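Local coordinates for protein sulfoquinovosidase (Escherichia coli, PDB 5AEG) that hydrolyses sulfoquinovosyl diacylglycerides and simple sulfoquinovosides such as sulfoquinovosyl glycerol, releasing sulfoquinovose for sulfoglycolysis, at residues Ile57-Gln62 / His114-Leu119; His351-Lys356 / Tyr383-Glu388; Val375-Pro380 / Pro430-Lys435; Leu410-Tyr415 / Ser421-His426. One frame throughout, in Å; residues are numbered along the deposited sequence.

Contact 1 (Ile57-Gln62 / His114-Leu119)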
loop_
_atom_site.group_PDB
_atom_site.type_symbol
_atom_site.label_atom_id
_atom_site.label_comp_id
_atom_site.label_asym_id
_atom_site.label_seq_id
_atom_site.Cartn_x
_atom_site.Cartn_y
_atom_site.Cartn_z
ATOM N N ILE A 57 14.876 9.238 10.837
ATOM C CA ILE A 57 15.478 8.022 11.405
ATOM C C ILE A 57 16.828 7.842 10.778
ATOM O O ILE A 57 16.969 7.730 9.591
ATOM C CB ILE A 57 14.550 6.775 11.397
ATOM C CG1 ILE A 57 15.338 5.536 11.853
ATOM C CG2 ILE A 57 13.822 6.552 10.075
ATOM C CD1 ILE A 57 14.435 4.469 12.446
ATOM N N LYS A 58 17.859 7.879 11.584
ATOM C CA LYS A 58 19.206 7.614 11.064
ATOM C C LYS A 58 20.072 6.845 12.069
ATOM O O LYS A 58 19.740 6.797 13.231
ATOM C CB LYS A 58 19.882 8.919 10.727
ATOM C CG LYS A 58 20.167 9.752 11.954
ATOM C CD LYS A 58 21.433 10.589 11.734
ATOM C CE LYS A 58 21.291 11.588 10.602
ATOM N NZ LYS A 58 20.178 12.520 10.930
ATOM N N ASP A 59 21.194 6.288 11.620
ATOM C CA ASP A 59 22.047 5.541 12.575
ATOM C C ASP A 59 23.084 6.435 13.307
ATOM O O ASP A 59 23.594 7.379 12.723
ATOM C CB ASP A 59 22.803 4.456 11.829
ATOM C CG ASP A 59 23.117 3.268 12.711
ATOM O OD1 ASP A 59 22.823 3.284 13.950
ATOM O OD2 ASP A 59 23.621 2.318 12.106
ATOM N N LYS A 60 23.380 6.133 14.566
ATOM C CA LYS A 60 24.664 6.461 15.163
ATOM C C LYS A 60 25.527 5.187 15.069
ATOM O O LYS A 60 25.478 4.383 15.962
ATOM C CB LYS A 60 24.547 6.856 16.637
ATOM C CG LYS A 60 23.492 7.897 16.932
ATOM C CD LYS A 60 23.439 8.211 18.428
ATOM C CE LYS A 60 24.471 9.259 18.819
ATOM N NZ LYS A 60 23.987 10.618 18.423
ATOM N N LEU A 61 26.249 5.035 13.966
ATOM C CA LEU A 61 26.993 3.822 13.706
ATOM C C LEU A 61 28.182 3.666 14.695
ATOM O O LEU A 61 28.964 4.576 14.838
ATOM C CB LEU A 61 27.545 3.847 12.313
ATOM C CG LEU A 61 28.282 2.550 11.928
ATOM C CD1 LEU A 61 27.435 1.287 11.952
ATOM C CD2 LEU A 61 28.927 2.758 10.625
ATOM N N GLN A 62 28.271 2.557 15.393
ATOM C CA GLN A 62 29.393 2.324 16.324
ATOM C C GLN A 62 30.486 1.509 15.628
ATOM O O GLN A 62 31.635 1.943 15.570
ATOM C CB GLN A 62 28.920 1.669 17.569
ATOM C CG GLN A 62 28.015 2.576 18.403
ATOM C CD GLN A 62 27.263 1.855 19.546
ATOM O OE1 GLN A 62 26.833 2.523 20.471
ATOM N NE2 GLN A 62 27.091 0.498 19.488
ATOM N N HIS A 114 25.718 -7.106 18.665
ATOM C CA HIS A 114 26.029 -6.778 17.283
ATOM C C HIS A 114 24.674 -6.695 16.584
ATOM O O HIS A 114 24.195 -7.667 16.010
ATOM C CB HIS A 114 26.944 -7.798 16.636
ATOM C CG HIS A 114 28.369 -7.631 17.044
ATOM N ND1 HIS A 114 29.192 -8.697 17.319
ATOM C CD2 HIS A 114 29.108 -6.522 17.265
ATOM C CE1 HIS A 114 30.388 -8.254 17.666
ATOM N NE2 HIS A 114 30.374 -6.940 17.606
ATOM N N ASN A 115 24.056 -5.517 16.692
ATOM C CA ASN A 115 22.697 -5.285 16.137
ATOM C C ASN A 115 22.626 -4.623 14.752
ATOM O O ASN A 115 21.648 -3.908 14.436
ATOM C CB ASN A 115 21.907 -4.483 17.147
ATOM C CG ASN A 115 22.399 -3.059 17.298
ATOM O OD1 ASN A 115 23.523 -2.670 16.904
ATOM N ND2 ASN A 115 21.506 -2.227 17.793
ATOM N N ARG A 116 23.661 -4.818 13.957
ATOM C CA ARG A 116 23.742 -4.391 12.559
ATOM C C ARG A 116 24.233 -5.558 11.673
ATOM O O ARG A 116 25.143 -6.329 12.083
ATOM C CB ARG A 116 24.665 -3.209 12.348
ATOM C CG ARG A 116 24.270 -1.946 13.125
ATOM C CD ARG A 116 23.088 -1.238 12.455
ATOM N NE ARG A 116 22.564 -0.075 13.203
ATOM C CZ ARG A 116 21.633 -0.099 14.172
ATOM N NH1 ARG A 116 21.091 -1.198 14.630
ATOM N NH2 ARG A 116 21.292 1.042 14.737
ATOM N N ILE A 117 23.576 -5.731 10.529
ATOM C CA ILE A 117 23.992 -6.693 9.556
ATOM C C ILE A 117 23.967 -5.941 8.208
ATOM O O ILE A 117 23.022 -5.161 7.898
ATOM C CB ILE A 117 23.061 -7.944 9.495
ATOM C CG1 ILE A 117 23.160 -8.867 10.692
ATOM C CG2 ILE A 117 23.220 -8.650 8.119
ATOM C CD1 ILE A 117 21.881 -9.722 10.928
ATOM N N TRP A 118 24.971 -6.178 7.378
ATOM C CA TRP A 118 24.932 -5.806 5.950
ATOM C C TRP A 118 25.234 -7.039 5.141
ATOM O O TRP A 118 26.305 -7.656 5.342
ATOM C CB TRP A 118 25.941 -4.748 5.600
ATOM C CG TRP A 118 25.870 -3.443 6.305
ATOM C CD1 TRP A 118 25.420 -2.231 5.746
ATOM C CD2 TRP A 118 26.249 -3.131 7.665
ATOM N NE1 TRP A 118 25.494 -1.242 6.683
ATOM C CE2 TRP A 118 26.013 -1.736 7.856
ATOM C CE3 TRP A 118 26.795 -3.859 8.712
ATOM C CZ2 TRP A 118 26.322 -1.083 9.031
ATOM C CZ3 TRP A 118 27.067 -3.224 9.880
ATOM C CH2 TRP A 118 26.840 -1.829 10.039
ATOM N N LEU A 119 24.318 -7.451 4.246
ATOM C CA LEU A 119 24.503 -8.614 3.433
ATOM C C LEU A 119 24.381 -8.244 1.994
ATOM O O LEU A 119 23.394 -7.598 1.631
ATOM C CB LEU A 119 23.448 -9.636 3.803
ATOM C CG LEU A 119 23.389 -10.911 2.941
ATOM C CD1 LEU A 119 24.566 -11.867 3.240
ATOM C CD2 LEU A 119 22.089 -11.661 3.203
#

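Contact 2 (His351-Lys356 / Tyr383-Glu388)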
loop_
_atom_site.group_PDB
_atom_site.type_symbol
_atom_site.label_atom_id
_atom_site.label_comp_id
_atom_site.label_asym_id
_atom_site.label_seq_id
_atom_site.Cartn_x
_atom_site.Cartn_y
_atom_site.Cartn_z
ATOM N N HIS A 351 -8.859 -0.940 31.785
ATOM C CA HIS A 351 -8.485 -2.327 31.652
ATOM C C HIS A 351 -7.015 -2.578 31.264
ATOM O O HIS A 351 -6.632 -3.724 31.081
ATOM C CB HIS A 351 -9.412 -3.015 30.696
ATOM C CG HIS A 351 -10.808 -3.118 31.203
ATOM N ND1 HIS A 351 -11.649 -2.021 31.308
ATOM C CD2 HIS A 351 -11.521 -4.188 31.628
ATOM C CE1 HIS A 351 -12.821 -2.417 31.774
ATOM N NE2 HIS A 351 -12.771 -3.725 31.965
ATOM N N GLY A 352 -6.201 -1.533 31.180
ATOM C CA GLY A 352 -4.765 -1.640 30.785
ATOM C C GLY A 352 -4.610 -1.991 29.267
ATOM O O GLY A 352 -3.660 -2.678 28.877
ATOM N N TYR A 353 -5.566 -1.547 28.448
ATOM C CA TYR A 353 -5.586 -1.839 26.983
ATOM C C TYR A 353 -4.726 -0.868 26.120
ATOM O O TYR A 353 -4.617 -1.057 24.868
ATOM C CB TYR A 353 -7.047 -1.829 26.477
ATOM C CG TYR A 353 -7.972 -2.959 26.971
ATOM C CD1 TYR A 353 -7.468 -4.104 27.570
ATOM C CD2 TYR A 353 -9.370 -2.868 26.831
ATOM C CE1 TYR A 353 -8.291 -5.128 28.000
ATOM C CE2 TYR A 353 -10.206 -3.894 27.273
ATOM C CZ TYR A 353 -9.633 -5.017 27.858
ATOM O OH TYR A 353 -10.340 -6.087 28.305
ATOM N N LEU A 354 -4.137 0.164 26.742
ATOM C CA LEU A 354 -3.272 1.136 26.080
ATOM C C LEU A 354 -1.804 0.794 26.182
ATOM O O LEU A 354 -1.387 0.112 27.119
ATOM C CB LEU A 354 -3.535 2.535 26.604
ATOM C CG LEU A 354 -4.977 3.044 26.470
ATOM C CD1 LEU A 354 -5.155 4.417 27.091
ATOM C CD2 LEU A 354 -5.402 3.140 25.001
ATOM N N ALA A 355 -1.037 1.173 25.157
ATOM C CA ALA A 355 0.399 1.144 25.244
ATOM C C ALA A 355 0.835 2.061 26.342
ATOM O O ALA A 355 0.179 3.065 26.616
ATOM C CB ALA A 355 1.027 1.641 23.935
ATOM N N LYS A 356 2.016 1.805 26.887
ATOM C CA LYS A 356 2.595 2.718 27.901
ATOM C C LYS A 356 3.798 3.496 27.490
ATOM O O LYS A 356 4.425 3.242 26.451
ATOM C CB LYS A 356 2.942 1.873 29.121
ATOM C CG LYS A 356 1.676 1.635 29.957
ATOM C CD LYS A 356 1.422 0.184 30.248
ATOM C CE LYS A 356 0.347 0.029 31.338
ATOM N NZ LYS A 356 -0.699 1.092 31.436
ATOM N N TYR A 383 -6.755 -6.404 21.983
ATOM C CA TYR A 383 -7.019 -6.831 20.594
ATOM C C TYR A 383 -8.401 -7.363 20.437
ATOM O O TYR A 383 -9.152 -6.879 19.567
ATOM C CB TYR A 383 -5.978 -7.848 20.149
ATOM C CG TYR A 383 -6.134 -8.349 18.749
ATOM C CD1 TYR A 383 -6.996 -9.392 18.454
ATOM C CD2 TYR A 383 -5.411 -7.786 17.704
ATOM C CE1 TYR A 383 -7.127 -9.892 17.175
ATOM C CE2 TYR A 383 -5.551 -8.261 16.399
ATOM C CZ TYR A 383 -6.405 -9.299 16.118
ATOM O OH TYR A 383 -6.533 -9.756 14.818
ATOM N N ALA A 384 -8.780 -8.313 21.315
ATOM C CA ALA A 384 -10.152 -8.857 21.399
ATOM C C ALA A 384 -11.201 -7.803 21.603
ATOM O O ALA A 384 -12.263 -7.831 20.944
ATOM C CB ALA A 384 -10.281 -9.907 22.530
ATOM N N TRP A 385 -10.901 -6.898 22.514
ATOM C CA TRP A 385 -11.792 -5.782 22.865
ATOM C C TRP A 385 -12.047 -4.876 21.666
ATOM O O TRP A 385 -13.142 -4.473 21.422
ATOM C CB TRP A 385 -11.159 -4.937 23.974
ATOM C CG TRP A 385 -11.781 -3.561 24.263
ATOM C CD1 TRP A 385 -12.986 -3.282 24.877
ATOM C CD2 TRP A 385 -11.220 -2.292 23.932
ATOM N NE1 TRP A 385 -13.180 -1.930 24.952
ATOM C CE2 TRP A 385 -12.116 -1.299 24.377
ATOM C CE3 TRP A 385 -10.024 -1.891 23.341
ATOM C CZ2 TRP A 385 -11.854 0.042 24.228
ATOM C CZ3 TRP A 385 -9.769 -0.566 23.199
ATOM C CH2 TRP A 385 -10.678 0.389 23.637
ATOM N N PHE A 386 -10.968 -4.476 20.994
ATOM C CA PHE A 386 -11.093 -3.553 19.877
ATOM C C PHE A 386 -11.769 -4.227 18.695
ATOM O O PHE A 386 -12.560 -3.614 18.003
ATOM C CB PHE A 386 -9.716 -2.973 19.514
ATOM C CG PHE A 386 -9.784 -1.605 18.938
ATOM C CD1 PHE A 386 -10.443 -0.601 19.597
ATOM C CD2 PHE A 386 -9.217 -1.315 17.716
ATOM C CE1 PHE A 386 -10.449 0.688 19.113
ATOM C CE2 PHE A 386 -9.300 -0.043 17.182
ATOM C CZ PHE A 386 -9.880 0.980 17.864
ATOM N N LYS A 387 -11.488 -5.495 18.459
ATOM C CA LYS A 387 -12.264 -6.252 17.499
ATOM C C LYS A 387 -13.786 -6.245 17.830
ATOM O O LYS A 387 -14.625 -6.169 16.945
ATOM C CB LYS A 387 -11.665 -7.636 17.378
ATOM C CG LYS A 387 -12.487 -8.598 16.523
ATOM C CD LYS A 387 -11.591 -9.634 15.865
ATOM C CE LYS A 387 -10.626 -10.414 16.767
ATOM N NZ LYS A 387 -11.361 -11.233 17.743
ATOM N N GLU A 388 -14.159 -6.299 19.116
ATOM C CA GLU A 388 -15.591 -6.196 19.495
ATOM C C GLU A 388 -16.156 -4.850 19.271
ATOM O O GLU A 388 -17.341 -4.717 18.920
ATOM C CB GLU A 388 -15.863 -6.623 20.989
ATOM C CG GLU A 388 -15.596 -8.116 21.205
ATOM C CD GLU A 388 -16.457 -9.065 20.367
ATOM O OE1 GLU A 388 -17.684 -8.785 20.319
ATOM O OE2 GLU A 388 -15.927 -10.079 19.771
#

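Contact 3 (Val375-Pro380 / Pro430-Lys435)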
loop_
_atom_site.group_PDB
_atom_site.type_symbol
_atom_site.label_atom_id
_atom_site.label_comp_id
_atom_site.label_asym_id
_atom_site.label_seq_id
_atom_site.Cartn_x
_atom_site.Cartn_y
_atom_site.Cartn_z
ATOM N N VAL A 375 -4.011 2.067 21.203
ATOM C CA VAL A 375 -4.562 0.788 21.558
ATOM C C VAL A 375 -3.453 -0.246 21.397
ATOM O O VAL A 375 -2.789 -0.307 20.351
ATOM C CB VAL A 375 -5.752 0.399 20.703
ATOM C CG1 VAL A 375 -6.259 -0.999 21.000
ATOM C CG2 VAL A 375 -6.874 1.435 20.828
ATOM N N ASP A 376 -3.220 -1.052 22.426
ATOM C CA ASP A 376 -2.069 -1.963 22.393
ATOM C C ASP A 376 -2.446 -3.238 21.800
ATOM O O ASP A 376 -2.836 -4.200 22.489
ATOM C CB ASP A 376 -1.409 -2.153 23.773
ATOM C CG ASP A 376 -0.153 -3.047 23.705
ATOM O OD1 ASP A 376 0.200 -3.555 22.601
ATOM O OD2 ASP A 376 0.532 -3.197 24.753
ATOM N N LEU A 377 -2.307 -3.307 20.467
ATOM C CA LEU A 377 -2.767 -4.492 19.760
ATOM C C LEU A 377 -1.977 -5.804 20.106
ATOM O O LEU A 377 -2.401 -6.886 19.662
ATOM C CB LEU A 377 -2.782 -4.270 18.207
ATOM C CG LEU A 377 -3.706 -3.134 17.729
ATOM C CD1 LEU A 377 -3.621 -2.899 16.212
ATOM C CD2 LEU A 377 -5.118 -3.481 18.096
ATOM N N THR A 378 -0.821 -5.687 20.782
ATOM C CA THR A 378 -0.047 -6.871 21.211
ATOM C C THR A 378 -0.618 -7.419 22.555
ATOM O O THR A 378 -0.227 -8.450 22.967
ATOM C CB THR A 378 1.448 -6.598 21.483
ATOM O OG1 THR A 378 1.640 -5.886 22.725
ATOM C CG2 THR A 378 2.099 -5.743 20.376
ATOM N N ASN A 379 -1.516 -6.704 23.200
ATOM C CA ASN A 379 -2.257 -7.220 24.350
ATOM C C ASN A 379 -3.452 -8.008 23.890
ATOM O O ASN A 379 -4.422 -7.481 23.321
ATOM C CB ASN A 379 -2.657 -6.059 25.248
ATOM C CG ASN A 379 -3.493 -6.490 26.479
ATOM O OD1 ASN A 379 -4.089 -7.573 26.518
ATOM N ND2 ASN A 379 -3.540 -5.628 27.424
ATOM N N PRO A 380 -3.421 -9.306 24.099
ATOM C CA PRO A 380 -4.510 -10.087 23.502
ATOM C C PRO A 380 -5.959 -9.718 23.960
ATOM O O PRO A 380 -6.939 -9.919 23.205
ATOM C CB PRO A 380 -4.165 -11.531 23.897
ATOM C CG PRO A 380 -2.730 -11.519 24.345
ATOM C CD PRO A 380 -2.429 -10.141 24.828
ATOM N N PRO A 430 1.007 -2.213 11.083
ATOM C CA PRO A 430 -0.088 -2.193 10.098
ATOM C C PRO A 430 -0.778 -3.523 9.856
ATOM O O PRO A 430 -2.017 -3.630 9.848
ATOM C CB PRO A 430 0.615 -1.642 8.804
ATOM C CG PRO A 430 1.737 -0.826 9.326
ATOM C CD PRO A 430 2.236 -1.577 10.569
ATOM N N ALA A 431 -0.029 -4.593 9.632
ATOM C CA ALA A 431 -0.721 -5.874 9.413
ATOM C C ALA A 431 -1.437 -6.432 10.674
ATOM O O ALA A 431 -2.424 -7.177 10.528
ATOM C CB ALA A 431 0.201 -6.882 8.893
ATOM N N LEU A 432 -0.961 -6.035 11.859
ATOM C CA LEU A 432 -1.623 -6.408 13.124
ATOM C C LEU A 432 -3.004 -5.728 13.170
ATOM O O LEU A 432 -4.042 -6.361 13.443
ATOM C CB LEU A 432 -0.773 -5.944 14.285
ATOM C CG LEU A 432 -1.064 -6.464 15.685
ATOM C CD1 LEU A 432 -1.244 -7.990 15.689
ATOM C CD2 LEU A 432 0.130 -6.032 16.572
ATOM N N TRP A 433 -3.023 -4.445 12.826
ATOM C CA TRP A 433 -4.282 -3.676 12.675
ATOM C C TRP A 433 -5.182 -4.231 11.605
ATOM O O TRP A 433 -6.381 -4.410 11.820
ATOM C CB TRP A 433 -3.897 -2.183 12.529
ATOM C CG TRP A 433 -4.972 -1.218 12.192
ATOM C CD1 TRP A 433 -4.866 -0.208 11.309
ATOM C CD2 TRP A 433 -6.251 -1.086 12.816
ATOM N NE1 TRP A 433 -6.002 0.574 11.339
ATOM C CE2 TRP A 433 -6.909 0.002 12.192
ATOM C CE3 TRP A 433 -6.951 -1.836 13.769
ATOM C CZ2 TRP A 433 -8.210 0.385 12.512
ATOM C CZ3 TRP A 433 -8.240 -1.441 14.121
ATOM C CH2 TRP A 433 -8.864 -0.319 13.475
ATOM N N ALA A 434 -4.604 -4.615 10.461
ATOM C CA ALA A 434 -5.339 -5.230 9.419
ATOM C C ALA A 434 -5.994 -6.581 9.903
ATOM O O ALA A 434 -7.172 -6.858 9.617
ATOM C CB ALA A 434 -4.460 -5.487 8.173
ATOM N N LYS A 435 -5.247 -7.361 10.650
ATOM C CA LYS A 435 -5.757 -8.659 11.114
ATOM C C LYS A 435 -6.987 -8.438 12.008
ATOM O O LYS A 435 -7.934 -9.218 11.945
ATOM C CB LYS A 435 -4.668 -9.405 11.899
ATOM C CG LYS A 435 -4.981 -10.862 12.210
ATOM C CD LYS A 435 -3.859 -11.520 13.024
ATOM C CE LYS A 435 -3.946 -13.036 12.847
ATOM N NZ LYS A 435 -3.595 -13.723 14.078
#

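Contact 4 (Leu410-Tyr415 / Ser421-His426)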
loop_
_atom_site.group_PDB
_atom_site.type_symbol
_atom_site.label_atom_id
_atom_site.label_comp_id
_atom_site.label_asym_id
_atom_site.label_seq_id
_atom_site.Cartn_x
_atom_site.Cartn_y
_atom_site.Cartn_z
ATOM N N LEU A 410 2.848 3.939 15.082
ATOM C CA LEU A 410 3.205 3.399 16.445
ATOM C C LEU A 410 4.487 4.151 16.889
ATOM O O LEU A 410 5.538 4.042 16.251
ATOM C CB LEU A 410 3.507 1.921 16.462
ATOM C CG LEU A 410 3.897 1.478 17.900
ATOM C CD1 LEU A 410 2.639 1.426 18.805
ATOM C CD2 LEU A 410 4.665 0.197 17.958
ATOM N N PRO A 411 4.401 5.009 17.929
ATOM C CA PRO A 411 5.591 5.757 18.352
ATOM C C PRO A 411 6.644 4.820 18.858
ATOM O O PRO A 411 6.318 3.742 19.418
ATOM C CB PRO A 411 5.064 6.653 19.512
ATOM C CG PRO A 411 3.645 6.878 19.150
ATOM C CD PRO A 411 3.243 5.441 18.752
ATOM N N THR A 412 7.875 5.180 18.598
ATOM C CA THR A 412 8.980 4.283 18.950
ATOM C C THR A 412 9.438 4.318 20.406
ATOM O O THR A 412 10.327 3.540 20.812
ATOM C CB THR A 412 10.175 4.539 18.037
ATOM O OG1 THR A 412 10.270 5.940 17.715
ATOM C CG2 THR A 412 9.957 3.776 16.759
ATOM N N ASP A 413 8.800 5.151 21.187
ATOM C CA ASP A 413 8.995 5.195 22.670
ATOM C C ASP A 413 7.750 4.715 23.421
ATOM O O ASP A 413 7.572 5.073 24.584
ATOM C CB ASP A 413 9.457 6.585 23.100
ATOM C CG ASP A 413 8.486 7.643 22.810
ATOM O OD1 ASP A 413 7.462 7.353 22.173
ATOM O OD2 ASP A 413 8.735 8.807 23.163
ATOM N N THR A 414 6.914 3.874 22.772
ATOM C CA THR A 414 5.915 3.106 23.488
ATOM C C THR A 414 6.542 1.838 24.052
ATOM O O THR A 414 7.583 1.375 23.547
ATOM C CB THR A 414 4.751 2.639 22.576
ATOM O OG1 THR A 414 5.303 1.984 21.418
ATOM C CG2 THR A 414 3.901 3.842 22.185
ATOM N N TYR A 415 5.866 1.292 25.077
ATOM C CA TYR A 415 6.192 0.059 25.732
ATOM C C TYR A 415 4.957 -0.786 25.615
ATOM O O TYR A 415 3.862 -0.367 26.004
ATOM C CB TYR A 415 6.592 0.304 27.212
ATOM C CG TYR A 415 7.884 1.009 27.247
ATOM C CD1 TYR A 415 7.936 2.359 27.050
ATOM C CD2 TYR A 415 9.087 0.302 27.343
ATOM C CE1 TYR A 415 9.145 3.017 26.966
ATOM C CE2 TYR A 415 10.300 0.962 27.292
ATOM C CZ TYR A 415 10.308 2.319 27.089
ATOM O OH TYR A 415 11.459 3.034 27.040
ATOM N N SER A 421 10.450 -4.663 21.635
ATOM C CA SER A 421 10.771 -3.245 21.471
ATOM C C SER A 421 9.802 -2.591 20.394
ATOM O O SER A 421 9.472 -3.231 19.401
ATOM C CB SER A 421 12.185 -3.046 20.951
ATOM O OG SER A 421 12.475 -1.659 20.685
ATOM N N ALA A 422 9.380 -1.364 20.657
ATOM C CA ALA A 422 8.622 -0.573 19.654
ATOM C C ALA A 422 9.448 -0.310 18.432
ATOM O O ALA A 422 8.885 -0.108 17.358
ATOM C CB ALA A 422 8.136 0.731 20.224
ATOM N N GLU A 423 10.755 -0.294 18.570
ATOM C CA GLU A 423 11.595 -0.295 17.353
ATOM C C GLU A 423 11.415 -1.443 16.398
ATOM O O GLU A 423 11.730 -1.301 15.197
ATOM C CB GLU A 423 13.068 -0.054 17.677
ATOM C CG GLU A 423 13.271 1.357 18.263
ATOM C CD GLU A 423 14.703 1.696 18.662
ATOM O OE1 GLU A 423 15.654 1.031 18.258
ATOM O OE2 GLU A 423 14.895 2.715 19.327
ATOM N N ILE A 424 11.017 -2.598 16.904
ATOM C CA ILE A 424 10.666 -3.748 16.138
ATOM C C ILE A 424 9.166 -3.835 15.834
ATOM O O ILE A 424 8.739 -4.286 14.742
ATOM C CB ILE A 424 11.134 -5.064 16.875
ATOM C CG1 ILE A 424 12.687 -5.067 17.100
ATOM C CG2 ILE A 424 10.637 -6.337 16.177
ATOM C CD1 ILE A 424 13.551 -5.152 15.894
ATOM N N MET A 425 8.324 -3.478 16.777
ATOM C CA MET A 425 6.868 -3.562 16.517
ATOM C C MET A 425 6.315 -2.495 15.542
ATOM O O MET A 425 5.266 -2.713 14.946
ATOM C CB MET A 425 6.093 -3.476 17.843
ATOM C CG MET A 425 6.218 -4.737 18.759
ATOM S SD MET A 425 5.934 -6.314 17.948
ATOM C CE MET A 425 4.314 -6.072 17.334
ATOM N N HIS A 426 7.017 -1.388 15.432
ATOM C CA HIS A 426 6.546 -0.229 14.643
ATOM C C HIS A 426 6.184 -0.654 13.213
ATOM O O HIS A 426 5.044 -0.481 12.780
ATOM C CB HIS A 426 7.615 0.821 14.614
ATOM C CG HIS A 426 7.311 1.941 13.678
ATOM N ND1 HIS A 426 6.415 2.946 13.976
ATOM C CD2 HIS A 426 7.733 2.168 12.411
ATOM C CE1 HIS A 426 6.338 3.769 12.935
ATOM N NE2 HIS A 426 7.099 3.293 11.968
HETATM O O HOH W 1 3.588 1.997 13.076
HETATM O O HOH W 2 13.116 4.690 20.629
HETATM O O HOH W 3 9.464 -0.424 23.392
#

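Contact 1 (Ile57-Gln62 / His114-Leu119)
R116 takes D59 side-on rather than through its two end nitrogens: NE gives a bond to OD2 while NH2 gives one to OD1, the NH2-OD1 distance being 2.8 Å with an angle of 169° at the hydrogen. The carboxylate lies at the guanidinium edge, yet the two flat groups are turned 41° against each other, and OD1 is met from above its carboxylate plane. A bend at chi2 (-77°) brings the R116 chain round so that the third nitrogen, NH1, reaches back to N115 O at 2.8 Å. Three bonds thus fix the rotation of the guanidinium, and W218 adds a cation-pi contact. Both strands, 56-74 and 116-122, belong to the N-terminal galactose mutarotase-like domain. Strand 39-49 pairs with each of them and lies between, so side chains alone bridge these two; N115 and R116 form a classic beta bulge opposite G42. A leucine in place of R116 would probably leave the carboxylate of D59 without its counter-charge and N115 O without this donor. Further along, L61 CD1 comes up to the edge of the W118 ring, in its plane, 3.7 Å from CH2. K64 makes a cation-pi contact with the same indole.

Contact 2 (His351-Lys356 / Tyr383-Glu388)
Within the TIM-barrel domain, the turn that ends helix 343-351 packs against helix 380-395. G352 closes the first helix with a Schellman motif, its phi positive at 71°, and the chain then leads straight into Y353, whose ring meets the indole of W385. The phenol arrives over one face of the indole with its CD2-CE2 side: CE2 is 3.4 Å from W385 CG, and CD2 is 3.5 Å from W385 CD2. The two planes are inclined by 39°, and the rings meet obliquely. W385 swings its CG anti to the backbone N, chi1 167°, which carries the indole off the helix toward the turn. A348 of helix 343-351 touches both side chains, and W385 NE1 gives a weak hydrogen bond to E347. This aromatic pair supplies nearly all the surface buried between the two segments. On the tyrosine itself, H351 CB sits over the centre of the ring, 3.4 Å above its plane.

Contact 3 (Val375-Pro380 / Pro430-Lys435)
L377 points its side chain at helix 422-444 and divides it between two neighbours. Its CB lies 3.8 Å from L432 CG and as close to L432 CD2, while the branch methyl CD1 goes on to the backbone of the next residue, 3.7 Å from W433 CA. With CG anti to its carbonyl carbon (chi1 -61°) and the chain extended beyond, L377 reaches past L432 and crosses W433 at a slant, where CD1 also meets W433 CB. The indole extends beyond this meeting point, and its NE1 bonds to the carbonyl of D405, the catalytic nucleophile. L432 reaches back from the helix, and T378 CG2 borders its CD2 more loosely at 4.3 Å. The loop holding L377 is a type I turn from D376 to N379 in the TIM-barrel domain, following strand 370-374, and it runs into helix 380-395 with N379 as N-cap. D376 OD1 ties the turn together by accepting from T378 OG1 at 2.7 Å and from T378 N at 3.0 Å, both from one face of the carboxylate; the second bond makes an Asx turn. No hydrogen bond joins the two segments. Loop and helix meet through apolar packing, then, and the polar groups of D376 and T378 serve the turn and the neighbouring H417 and N418, leaving the leucine surface to fit the helix next to the active site.

Contact 4 (Leu410-Tyr415 / Ser421-His426)
H426 ND1 donates to L410 O at 2.7 Å, in the carbonyl plane and on a lone pair, linking the TIM-barrel loop after strand 401-404 to the first turns of helix 422-444. Beside this bond, L410 CD2 rests 3.9 Å from M425 CB. A422 CB pushes into the type I turn P411-T414 and touches T414 OG1 at 3.3 Å; a chi1 of 51° sets that hydroxyl between its own backbone N and carbonyl carbon, from where it donates to P411 O. The next shell holds the histidine: NE2 bonds to T150 O, and W149 stacks on the ring. Its side chain lies about 6 Å from that of E408, an active-site residue by similarity. A phenylalanine here would probably leave the carbonyl oxygens of L410 and T150 without the ring nitrogens that bond to them. At the helix start, S421 is the N-cap, its OG accepting from E423 N. Waters fill in between: one joins L410 N to H426 O, another T412 O to E423 OE2. The third donates to T414 O at 2.6 Å and accepts from A422 N.

In the fold
From the N terminus, contact 1 closes first, joining strands 56-74 and 116-122 of the mutarotase-like domain before contact 2 opens. The other three lie in the TIM-barrel domain. Contacts 2 and 3 cross along the chain: 351-356 comes first, 375-380 next, then the partner 383-388, and 430-435 last. They touch directly, Y353 O lying 2.8 Å from D376 N in a probable hydrogen bond. Contact 4 closes a short loop nested inside the one spanned by contact 3, and both use helix 422-444. K356 O also meets Y415 N, tying contact 2 to contact 4. Contacts 1 and 4 do not touch, their nearest atoms being about 6 Å apart, although H426 and E423 reach residues of the N-terminal part.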